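Local coordinates for nisin leader peptide-processing serine protease NisP (Lactococcus lactis subsp. lactis, PDB 4MZD), which probably acts as a subtilisin-like serine endopeptidase that removes the leader peptide from the precursor of the antibiotic nisin, at residues A[86-91]-A[363-368]; A[154-159]-A[166-171]; A[357-362]-A[393-398]. All blocks are in the same frame, centred on the assembly; numbering follows the deposited sequence.

Contact 1 of 3, residues A[86-91]-A[363-368]; sequences ALYQPS and LALVVD
Both carboxylate oxygens of Asp368 are bound by the loop 88-91. OD2 takes two donors: the hydroxyl of Tyr88, with OH to Asp368 OD2 at 2.6 Å, and the backbone N of Ser91, 2.8 Å from the same oxygen in a nearly straight bond (172°). The two reach it from opposite faces of the carboxylate plane. Asp368 OD1 uses its syn lone pair for the third bond, 2.7 Å from Ser91 OG. Three bonds should fix the rotation of the carboxylate and would probably favour its charged form. Tyr88 is turned toward the helix by a CG anti to the backbone N (chi1 -170°), which carries the phenol across the Asp368 side chain with ring and carboxylate planes 62° apart.

Next to these polar bonds Leu365 makes the apolar part of the contact. Leu365 directs its CD2 branch at the Pro90 ring, 3.8 Å from Pro90 CD, and the same methyl stands 4.0 Å from Tyr88 CD2 as the two side chains slide past each other in opposite directions. Ser91 OG also bonds to Lys93 N, just before strand 95-100. An N-terminal segment is thus tied at the surface to helix 356-370, which corresponds to the long helix following the catalytic serine in the subtilisin fold.

Contact 2 of 3, residues A[154-159]-A[166-171]; sequences QITANG and PGITVN
Thr156, in the last part of helix 147-156, meets the returning chain 166-171 with each of its side-chain atoms. Thr156 CB lies 3.5 Å from Ile168 O. From there Thr156 OG1, set anti to the backbone N (chi1 -164°), goes on to that same carbonyl and donates a hydrogen bond of 2.6 Å to Ile168 O, in the carbonyl plane and on a lone pair. Ser113 OG is a further hydrogen-bond partner of this hydroxyl. The other branch, Thr156 CG2, faces the strand: it meets Val170 CG1 tip to tip at 4.0 Å, with Val170 CG2 only slightly farther away.

The backbone of Thr156 is used as well, since Gly167 N donates to Thr156 O at 2.9 Å in a nearly straight bond (175°). Here the chain, having left the helix that carries the predicted catalytic His147, returns into parallel strand 169-174 of the central subtilisin sheet. Gly167 turns the chain with a positive phi of 82°, and Asn158 CB lies 3.7 Å from Gly167 N.

Deeper in, Ile155 CG2 packs 3.8 Å from Ile168 CG2 and also reaches Val170 CG1, while Val96 and Ile98 of strand 95-100 touch the Ile155 side chain. On the outer side Asn158 crosses the Pro166 ring at about a right angle, its OD1 3.6 Å from Pro166 CB.

Contact 3 of 3, residues A[357-362]-A[393-398]; sequences PKVSGA and RVLNIV
Helix 356-370, which begins just after the predicted nucleophile Ser353 of the subtilisin fold, packs here against the chain entering helix 397-402. The contact is apolar, with no hydrogen bond across it, and Leu395 supplies most of the 393-398 side. Its CG stands anti to the backbone N (chi1 179°), holding the forked end toward the helix so that the two methyls take separate places. Leu395 CD2 settles over the backbone, 3.5 Å from Lys358 O, and also touches Lys358 CB and Val359 CG2. Leu395 CD1 instead meets the next turn, 3.9 Å from Ala362 CB. That small methyl is shared: Ile397 CG1 lies 3.9 Å from Ala362 CB, so Ala362 is touched by both residues.

Lys358 contributes only its base here. Its end leads away to other polar partners, among them a salt bridge with Asp74 and a hydrogen bond to Gln154 OE1, which probably stabilise the ammonium charge. Just before Ile397, Asn396 takes the N-cap position of helix 397-402, its OD1 accepting from Asp399 N. This packing joins the helix after the predicted nucleophile to helix 397-402 of the subtilisin-like catalytic domain.

How the contacts relate
From the N terminus, segment 86-91 comes first; its partner, 363-368, follows only after most of the catalytic domain, so contact 1 closes a very long loop. Contact 2 closes within that loop as a short return from helix 147-156 to strand 169-174. Contact 3 opens at 357-362, before contact 1 has closed, and ends at 393-398: these two cross. Helix 356-370 serves both, and Leu365 CD1 lies 4.3 Å from Ile397 CG2. Ile168 CD1 of contact 2 packs 3.6 Å from Ala364 CB, while Ile155 CG1 approaches Pro357 CB to 3.4 Å. Helix 147-156, the segment leading into strand 169-174, segment 86-91 and helix 397-402 all pack on helix 356-370.

Contact 1 of 3, residues A[86-91]-A[363-368]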
# COMPACT_ATOMS: atom_id res chain seq x y z
N ALA A 86 -18.50 13.55 -6.36
CA ALA A 86 -19.81 13.81 -6.92
C ALA A 86 -20.05 13.01 -8.20
O ALA A 86 -21.19 12.88 -8.65
CB ALA A 86 -20.00 15.29 -7.18
N LEU A 87 -18.98 12.49 -8.79
CA LEU A 87 -19.09 11.80 -10.07
C LEU A 87 -19.59 10.36 -9.96
O LEU A 87 -20.20 9.85 -10.89
CB LEU A 87 -17.76 11.83 -10.82
CG LEU A 87 -17.24 13.21 -11.22
CD1 LEU A 87 -15.94 13.08 -12.00
CD2 LEU A 87 -18.28 13.97 -12.03
N TYR A 88 -19.31 9.71 -8.84
CA TYR A 88 -19.66 8.30 -8.70
C TYR A 88 -19.76 7.82 -7.25
O TYR A 88 -18.90 8.13 -6.43
CB TYR A 88 -18.66 7.41 -9.45
CG TYR A 88 -19.12 5.99 -9.52
CD1 TYR A 88 -20.19 5.64 -10.33
CD2 TYR A 88 -18.54 4.99 -8.73
CE1 TYR A 88 -20.66 4.35 -10.38
CE2 TYR A 88 -19.00 3.69 -8.78
CZ TYR A 88 -20.07 3.38 -9.61
OH TYR A 88 -20.56 2.10 -9.67
N GLN A 89 -20.80 7.06 -6.96
CA GLN A 89 -21.00 6.43 -5.66
C GLN A 89 -21.04 4.92 -5.85
O GLN A 89 -21.88 4.41 -6.57
CB GLN A 89 -22.33 6.90 -5.05
CG GLN A 89 -22.88 5.99 -3.97
CD GLN A 89 -22.00 5.95 -2.75
OE1 GLN A 89 -21.54 6.99 -2.28
NE2 GLN A 89 -21.77 4.75 -2.22
N PRO A 90 -20.12 4.19 -5.19
CA PRO A 90 -20.05 2.74 -5.42
C PRO A 90 -21.19 1.96 -4.79
O PRO A 90 -21.79 2.36 -3.79
CB PRO A 90 -18.73 2.35 -4.75
CG PRO A 90 -18.55 3.38 -3.67
CD PRO A 90 -19.08 4.66 -4.26
N SER A 91 -21.47 0.82 -5.41
CA SER A 91 -22.41 -0.16 -4.88
C SER A 91 -21.75 -0.96 -3.75
O SER A 91 -20.57 -0.79 -3.46
CB SER A 91 -22.84 -1.12 -5.97
OG SER A 91 -21.86 -2.13 -6.17
N LEU A 363 -9.22 2.35 -8.17
CA LEU A 363 -9.43 1.20 -9.04
C LEU A 363 -10.73 0.49 -8.71
O LEU A 363 -11.44 0.05 -9.62
CB LEU A 363 -8.28 0.22 -8.91
CG LEU A 363 -7.00 0.58 -9.65
CD1 LEU A 363 -5.90 -0.35 -9.18
CD2 LEU A 363 -7.19 0.49 -11.16
N ALA A 364 -11.05 0.39 -7.43
CA ALA A 364 -12.29 -0.25 -7.03
C ALA A 364 -13.50 0.54 -7.56
O ALA A 364 -14.48 -0.06 -8.01
CB ALA A 364 -12.35 -0.41 -5.52
N LEU A 365 -13.43 1.87 -7.52
CA LEU A 365 -14.51 2.68 -8.10
C LEU A 365 -14.72 2.35 -9.58
O LEU A 365 -15.85 2.20 -10.03
CB LEU A 365 -14.21 4.18 -7.95
CG LEU A 365 -14.23 4.77 -6.53
CD1 LEU A 365 -13.68 6.18 -6.53
CD2 LEU A 365 -15.63 4.74 -5.93
N VAL A 366 -13.62 2.21 -10.32
CA VAL A 366 -13.64 1.88 -11.74
C VAL A 366 -14.22 0.50 -12.01
O VAL A 366 -15.03 0.30 -12.92
CB VAL A 366 -12.19 1.89 -12.33
CG1 VAL A 366 -12.16 1.29 -13.73
CG2 VAL A 366 -11.63 3.29 -12.32
N VAL A 367 -13.79 -0.47 -11.21
CA VAL A 367 -14.30 -1.83 -11.35
C VAL A 367 -15.82 -1.82 -11.21
O VAL A 367 -16.53 -2.44 -12.00
CB VAL A 367 -13.66 -2.77 -10.32
CG1 VAL A 367 -14.42 -4.09 -10.25
CG2 VAL A 367 -12.20 -3.02 -10.66
N ASP A 368 -16.30 -1.11 -10.20
CA ASP A 368 -17.72 -1.03 -9.92
C ASP A 368 -18.48 -0.24 -11.00
O ASP A 368 -19.52 -0.69 -11.49
CB ASP A 368 -17.92 -0.41 -8.54
CG ASP A 368 -19.32 -0.61 -7.99
OD1 ASP A 368 -19.71 -1.77 -7.75
OD2 ASP A 368 -20.03 0.40 -7.77

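Contact 2 of 3, residues A[154-159]-A[166-171]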
# COMPACT_ATOMS: atom_id res chain seq x y z
N GLN A 154 -7.43 5.91 4.08
CA GLN A 154 -7.14 6.44 2.75
C GLN A 154 -8.05 5.85 1.69
O GLN A 154 -8.33 6.51 0.67
CB GLN A 154 -5.68 6.18 2.38
CG GLN A 154 -4.71 6.92 3.27
CD GLN A 154 -4.85 8.40 3.08
OE1 GLN A 154 -4.52 8.93 2.02
NE2 GLN A 154 -5.39 9.09 4.10
N ILE A 155 -8.49 4.61 1.89
CA ILE A 155 -9.41 3.99 0.95
C ILE A 155 -10.84 4.48 1.15
O ILE A 155 -11.49 4.88 0.18
CB ILE A 155 -9.40 2.45 1.09
CG1 ILE A 155 -7.98 1.90 0.93
CG2 ILE A 155 -10.33 1.81 0.06
CD1 ILE A 155 -7.86 0.42 1.16
N THR A 156 -11.33 4.45 2.39
CA THR A 156 -12.76 4.40 2.63
C THR A 156 -13.30 5.36 3.69
O THR A 156 -14.51 5.37 3.93
CB THR A 156 -13.19 2.96 2.97
OG1 THR A 156 -14.60 2.84 2.84
CG2 THR A 156 -12.77 2.56 4.39
N ALA A 157 -12.46 6.14 4.35
CA ALA A 157 -12.98 7.01 5.41
C ALA A 157 -14.17 7.81 4.91
O ALA A 157 -14.16 8.35 3.80
CB ALA A 157 -11.92 7.93 5.96
N ASN A 158 -15.20 7.90 5.74
CA ASN A 158 -16.41 8.59 5.34
C ASN A 158 -16.99 9.35 6.52
O ASN A 158 -18.05 9.01 7.04
CB ASN A 158 -17.42 7.58 4.80
CG ASN A 158 -18.59 8.24 4.11
OD1 ASN A 158 -18.55 9.43 3.80
ND2 ASN A 158 -19.63 7.46 3.83
N GLY A 159 -16.30 10.40 6.93
CA GLY A 159 -16.75 11.14 8.09
C GLY A 159 -15.96 12.41 8.26
O GLY A 159 -16.03 13.32 7.43
N PRO A 166 -15.15 7.08 -0.36
CA PRO A 166 -15.78 7.05 0.96
C PRO A 166 -16.86 5.98 1.08
O PRO A 166 -17.78 5.92 0.27
CB PRO A 166 -16.36 8.46 1.10
CG PRO A 166 -15.46 9.30 0.24
CD PRO A 166 -15.16 8.43 -0.95
N GLY A 167 -16.73 5.15 2.10
CA GLY A 167 -17.71 4.13 2.40
C GLY A 167 -17.61 2.85 1.58
O GLY A 167 -18.39 1.92 1.80
N ILE A 168 -16.67 2.77 0.64
CA ILE A 168 -16.51 1.54 -0.13
C ILE A 168 -16.16 0.39 0.82
O ILE A 168 -15.44 0.57 1.80
CB ILE A 168 -15.47 1.71 -1.26
CG1 ILE A 168 -15.71 0.69 -2.38
CG2 ILE A 168 -14.04 1.65 -0.73
CD1 ILE A 168 -15.02 1.08 -3.67
N THR A 169 -16.68 -0.79 0.54
CA THR A 169 -16.49 -1.92 1.43
C THR A 169 -15.02 -2.34 1.49
O THR A 169 -14.36 -2.47 0.46
CB THR A 169 -17.36 -3.11 1.00
OG1 THR A 169 -18.73 -2.69 0.97
CG2 THR A 169 -17.22 -4.27 1.96
N VAL A 170 -14.53 -2.53 2.71
CA VAL A 170 -13.19 -3.08 2.91
C VAL A 170 -13.24 -4.34 3.76
O VAL A 170 -13.99 -4.41 4.76
CB VAL A 170 -12.22 -2.05 3.54
CG1 VAL A 170 -12.04 -0.88 2.59
CG2 VAL A 170 -12.70 -1.58 4.90
N ASN A 171 -12.47 -5.34 3.35
CA ASN A 171 -12.30 -6.58 4.08
C ASN A 171 -10.86 -6.66 4.56
O ASN A 171 -9.96 -6.16 3.89
CB ASN A 171 -12.69 -7.77 3.21
CG ASN A 171 -14.17 -7.80 2.90
OD1 ASN A 171 -15.01 -7.74 3.80
ND2 ASN A 171 -14.50 -7.86 1.62

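Contact 3 of 3, residues A[357-362]-A[393-398]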
# COMPACT_ATOMS: atom_id res chain seq x y z
N PRO A 357 -3.16 2.90 -1.15
CA PRO A 357 -4.61 2.79 -0.97
C PRO A 357 -5.41 3.81 -1.77
O PRO A 357 -6.58 3.55 -2.07
CB PRO A 357 -4.81 3.03 0.54
CG PRO A 357 -3.54 3.72 0.99
CD PRO A 357 -2.48 3.08 0.14
N LYS A 358 -4.82 4.96 -2.09
CA LYS A 358 -5.50 5.91 -2.96
C LYS A 358 -5.74 5.27 -4.32
O LYS A 358 -6.82 5.37 -4.90
CB LYS A 358 -4.70 7.20 -3.11
CG LYS A 358 -4.54 8.00 -1.82
CD LYS A 358 -3.82 9.32 -2.13
CE LYS A 358 -3.83 10.32 -0.98
NZ LYS A 358 -2.87 10.00 0.11
N VAL A 359 -4.72 4.58 -4.84
CA VAL A 359 -4.85 3.87 -6.10
C VAL A 359 -5.83 2.70 -5.96
O VAL A 359 -6.68 2.49 -6.83
CB VAL A 359 -3.47 3.42 -6.61
CG1 VAL A 359 -3.61 2.61 -7.89
CG2 VAL A 359 -2.59 4.65 -6.85
N SER A 360 -5.72 1.92 -4.89
CA SER A 360 -6.63 0.79 -4.71
C SER A 360 -8.10 1.21 -4.69
O SER A 360 -8.94 0.60 -5.34
CB SER A 360 -6.32 0.04 -3.41
OG SER A 360 -5.06 -0.57 -3.50
N GLY A 361 -8.41 2.25 -3.92
CA GLY A 361 -9.78 2.71 -3.84
C GLY A 361 -10.27 3.23 -5.18
O GLY A 361 -11.42 3.00 -5.56
N ALA A 362 -9.42 3.97 -5.89
CA ALA A 362 -9.78 4.50 -7.19
C ALA A 362 -10.07 3.37 -8.18
O ALA A 362 -11.04 3.43 -8.94
CB ALA A 362 -8.68 5.40 -7.71
N ARG A 393 3.61 9.14 -14.20
CA ARG A 393 2.17 8.95 -14.16
C ARG A 393 1.68 9.14 -12.73
O ARG A 393 2.21 8.54 -11.80
CB ARG A 393 1.78 7.56 -14.66
CG ARG A 393 1.80 7.41 -16.17
CD ARG A 393 1.25 6.05 -16.53
NE ARG A 393 1.99 4.99 -15.86
CZ ARG A 393 2.70 4.06 -16.49
NH1 ARG A 393 2.77 4.06 -17.81
NH2 ARG A 393 3.35 3.14 -15.79
N VAL A 394 0.67 9.98 -12.58
CA VAL A 394 0.09 10.20 -11.26
C VAL A 394 -1.40 9.90 -11.29
O VAL A 394 -2.06 10.02 -12.32
CB VAL A 394 0.32 11.63 -10.75
CG1 VAL A 394 1.82 11.91 -10.60
CG2 VAL A 394 -0.33 12.65 -11.68
N LEU A 395 -1.92 9.48 -10.14
CA LEU A 395 -3.34 9.18 -9.99
C LEU A 395 -4.17 10.46 -10.11
O LEU A 395 -3.89 11.46 -9.44
CB LEU A 395 -3.59 8.55 -8.62
CG LEU A 395 -5.06 8.22 -8.33
CD1 LEU A 395 -5.55 7.09 -9.23
CD2 LEU A 395 -5.22 7.85 -6.86
N ASN A 396 -5.20 10.40 -10.95
CA ASN A 396 -6.18 11.46 -11.04
C ASN A 396 -7.53 10.79 -11.18
O ASN A 396 -7.83 10.20 -12.22
CB ASN A 396 -5.90 12.39 -12.22
CG ASN A 396 -6.85 13.56 -12.27
OD1 ASN A 396 -8.05 13.39 -12.48
ND2 ASN A 396 -6.32 14.76 -12.06
N ILE A 397 -8.32 10.85 -10.12
CA ILE A 397 -9.53 10.05 -10.06
C ILE A 397 -10.61 10.55 -11.02
O ILE A 397 -11.36 9.76 -11.58
CB ILE A 397 -10.06 9.92 -8.62
CG1 ILE A 397 -8.96 9.33 -7.73
CG2 ILE A 397 -11.31 9.06 -8.58
CD1 ILE A 397 -9.34 9.16 -6.29
N VAL A 398 -10.67 11.87 -11.22
CA VAL A 398 -11.59 12.40 -12.21
C VAL A 398 -11.28 11.84 -13.60
O VAL A 398 -12.18 11.39 -14.32
CB VAL A 398 -11.61 13.94 -12.20
CG1 VAL A 398 -12.42 14.46 -13.38
CG2 VAL A 398 -12.19 14.45 -10.88